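Local coordinates for 3-oxoacyl-[acyl-carrier protein] synthase (Thermus thermophilus, PDB 1UB7) that probably catalyses the first condensation of fatty acid synthesis, joining an acetyl group from acetyl-CoA to two carbons of malonyl-ACP, at residues Ile252-Ala255 / Ala256-Arg259. Sequence-based numbering, arbitrary orientation.
Sequences IIDA and ARER
Asp254 and Arg257 form a salt bridge between positions i and i+3 of helix 250-258, a short amphipathic helix in the C-terminal part of this thiolase-like synthase. Arg257 NH2 lies 2.5 Å from Asp254 OD1, an unusually short separation. The hydrogen bond within the bridge is nevertheless weak and bent, with an N-H...O angle of 117°. The carboxylate and guanidinium planes are turned 47° apart, and one nitrogen meets one oxygen, so the pair is neither coplanar nor two-pronged. Both side chains leave the helix with CG anti to the backbone N; a bend at chi3 of Arg257, 51°, then folds its guanidinium back toward the carboxylate. Asp254 O sits over one face of that group, displaced toward its rim. The guanidinium has further anchors: NH1 donates to Leu262 O, and Trp264 adds a cation-pi contact, which together tie the helix to the chain that follows it.

Glu258 reaches the same side of the helix. Its OE2 comes within 4.1 Å of Asp254 OD1, a proximity of like charges that the neighbouring Arg257 probably offsets. Beneath these side chains run i to i+4 backbone bonds; Glu258 N to Asp254 O is nearly straight, whereas Arg259 N to Ala255 O lengthens to a weak 3.3 Å where the helix ends.

Toward the interior, Ile252 packs on Phe215 and Ala218, and Ala256 on Met222, seating the buried face against helix 211-233. Ile253 instead meets Gln247, within the predicted ACP-binding region. At the exposed end of the helix, the aliphatic base of Arg259 lies beside the Ala255 carbonyl, with both CB and CG 3.6 Å from Ala255 O.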
ATOM      1  N   ILE A 252      23.089 -14.810  -6.017  1.00 64.78           N
ATOM      2  CA  ILE A 252      22.891 -13.784  -4.999  1.00 63.07           C
ATOM      3  C   ILE A 252      22.697 -14.408  -3.617  1.00 62.42           C
ATOM      4  O   ILE A 252      23.266 -13.947  -2.625  1.00 60.34           O
ATOM      5  CB  ILE A 252      21.668 -12.889  -5.354  1.00 63.95           C
ATOM      6  CG1 ILE A 252      21.901 -12.213  -6.715  1.00 60.52           C
ATOM      7  CG2 ILE A 252      21.428 -11.852  -4.248  1.00 63.01           C
ATOM      8  CD1 ILE A 252      20.850 -11.197  -7.119  1.00 54.69           C
ATOM      9  N   ILE A 253      21.895 -15.465  -3.562  1.00 62.57           N
ATOM     10  CA  ILE A 253      21.631 -16.165  -2.308  1.00 66.40           C
ATOM     11  C   ILE A 253      22.933 -16.810  -1.861  1.00 66.28           C
ATOM     12  O   ILE A 253      23.312 -16.763  -0.690  1.00 63.87           O
ATOM     13  CB  ILE A 253      20.558 -17.274  -2.510  1.00 64.63           C
ATOM     14  CG1 ILE A 253      19.257 -16.636  -3.017  1.00 71.22           C
ATOM     15  CG2 ILE A 253      20.337 -18.051  -1.203  1.00 52.35           C
ATOM     16  CD1 ILE A 253      18.235 -17.621  -3.588  1.00 70.32           C
ATOM     17  N   ASP A 254      23.605 -17.421  -2.829  1.00 72.60           N
ATOM     18  CA  ASP A 254      24.878 -18.103  -2.634  1.00 72.02           C
ATOM     19  C   ASP A 254      25.864 -17.096  -2.059  1.00 71.94           C
ATOM     20  O   ASP A 254      26.360 -17.246  -0.934  1.00 69.27           O
ATOM     21  CB  ASP A 254      25.366 -18.609  -3.994  1.00 73.66           C
ATOM     22  CG  ASP A 254      26.489 -19.605  -3.886  1.00 71.27           C
ATOM     23  OD1 ASP A 254      26.750 -20.089  -2.762  1.00 66.98           O
ATOM     24  OD2 ASP A 254      27.092 -19.907  -4.942  1.00 64.90           O
ATOM     25  N   ALA A 255      26.112 -16.056  -2.855  1.00 68.50           N
ATOM     26  CA  ALA A 255      27.022 -14.979  -2.506  1.00 67.55           C
ATOM     27  C   ALA A 255      26.751 -14.395  -1.121  1.00 71.85           C
ATOM     28  O   ALA A 255      27.682 -14.026  -0.405  1.00 75.14           O
ATOM     29  CB  ALA A 255      26.934 -13.893  -3.556  1.00 53.67           C
ATOM     30  N   ALA A 256      25.477 -14.313  -0.742  1.00 74.66           N
ATOM     31  CA  ALA A 256      25.101 -13.755   0.556  1.00 77.59           C
ATOM     32  C   ALA A 256      25.284 -14.741   1.708  1.00 78.83           C
ATOM     33  O   ALA A 256      25.528 -14.335   2.849  1.00 78.49           O
ATOM     34  CB  ALA A 256      23.653 -13.262   0.511  1.00 77.39           C
ATOM     35  N   ARG A 257      25.157 -16.032   1.414  1.00 80.28           N
ATOM     36  CA  ARG A 257      25.318 -17.059   2.437  1.00 82.82           C
ATOM     37  C   ARG A 257      26.781 -17.122   2.830  1.00 85.23           C
ATOM     38  O   ARG A 257      27.129 -17.075   4.014  1.00 83.94           O
ATOM     39  CB  ARG A 257      24.885 -18.422   1.908  1.00 83.65           C
ATOM     40  CG  ARG A 257      25.180 -19.558   2.868  1.00 82.18           C
ATOM     41  CD  ARG A 257      24.847 -20.893   2.239  1.00 87.86           C
ATOM     42  NE  ARG A 257      25.470 -21.039   0.928  1.00 94.18           N
ATOM     43  CZ  ARG A 257      26.781 -21.002   0.711  1.00 98.87           C
ATOM     44  NH1 ARG A 257      27.624 -20.821   1.723  1.00 98.19           N
ATOM     45  NH2 ARG A 257      27.248 -21.143  -0.520  1.00 97.94           N
ATOM     46  N   GLU A 258      27.632 -17.243   1.820  1.00 86.16           N
ATOM     47  CA  GLU A 258      29.065 -17.298   2.034  1.00 88.19           C
ATOM     48  C   GLU A 258      29.444 -16.126   2.927  1.00 87.55           C
ATOM     49  O   GLU A 258      30.018 -16.312   3.999  1.00 88.73           O
ATOM     50  CB  GLU A 258      29.786 -17.217   0.691  1.00 92.08           C
ATOM     51  CG  GLU A 258      29.359 -18.317  -0.272  1.00 99.33           C
ATOM     52  CD  GLU A 258      29.984 -18.179  -1.646  1.00103.02           C
ATOM     53  OE1 GLU A 258      29.803 -17.117  -2.278  1.00105.75           O
ATOM     54  OE2 GLU A 258      30.653 -19.135  -2.097  1.00105.16           O
ATOM     55  N   ARG A 259      29.098 -14.919   2.496  1.00 85.76           N
ATOM     56  CA  ARG A 259      29.392 -13.728   3.281  1.00 84.69           C
ATOM     57  C   ARG A 259      28.895 -13.819   4.730  1.00 83.24           C
ATOM     58  O   ARG A 259      29.126 -12.908   5.523  1.00 80.95           O
ATOM     59  CB  ARG A 259      28.784 -12.490   2.617  1.00 86.62           C
ATOM     60  CG  ARG A 259      29.685 -11.797   1.607  1.00 90.10           C
ATOM     61  CD  ARG A 259      29.237 -10.349   1.380  1.00 91.04           C
ATOM     62  NE  ARG A 259      30.203  -9.588   0.588  1.00 93.16           N
ATOM     63  CZ  ARG A 259      30.081  -8.297   0.296  1.00 94.52           C
ATOM     64  NH1 ARG A 259      29.030  -7.614   0.732  1.00 97.01           N
ATOM     65  NH2 ARG A 259      31.013  -7.686  -0.428  1.00 94.22           N
TER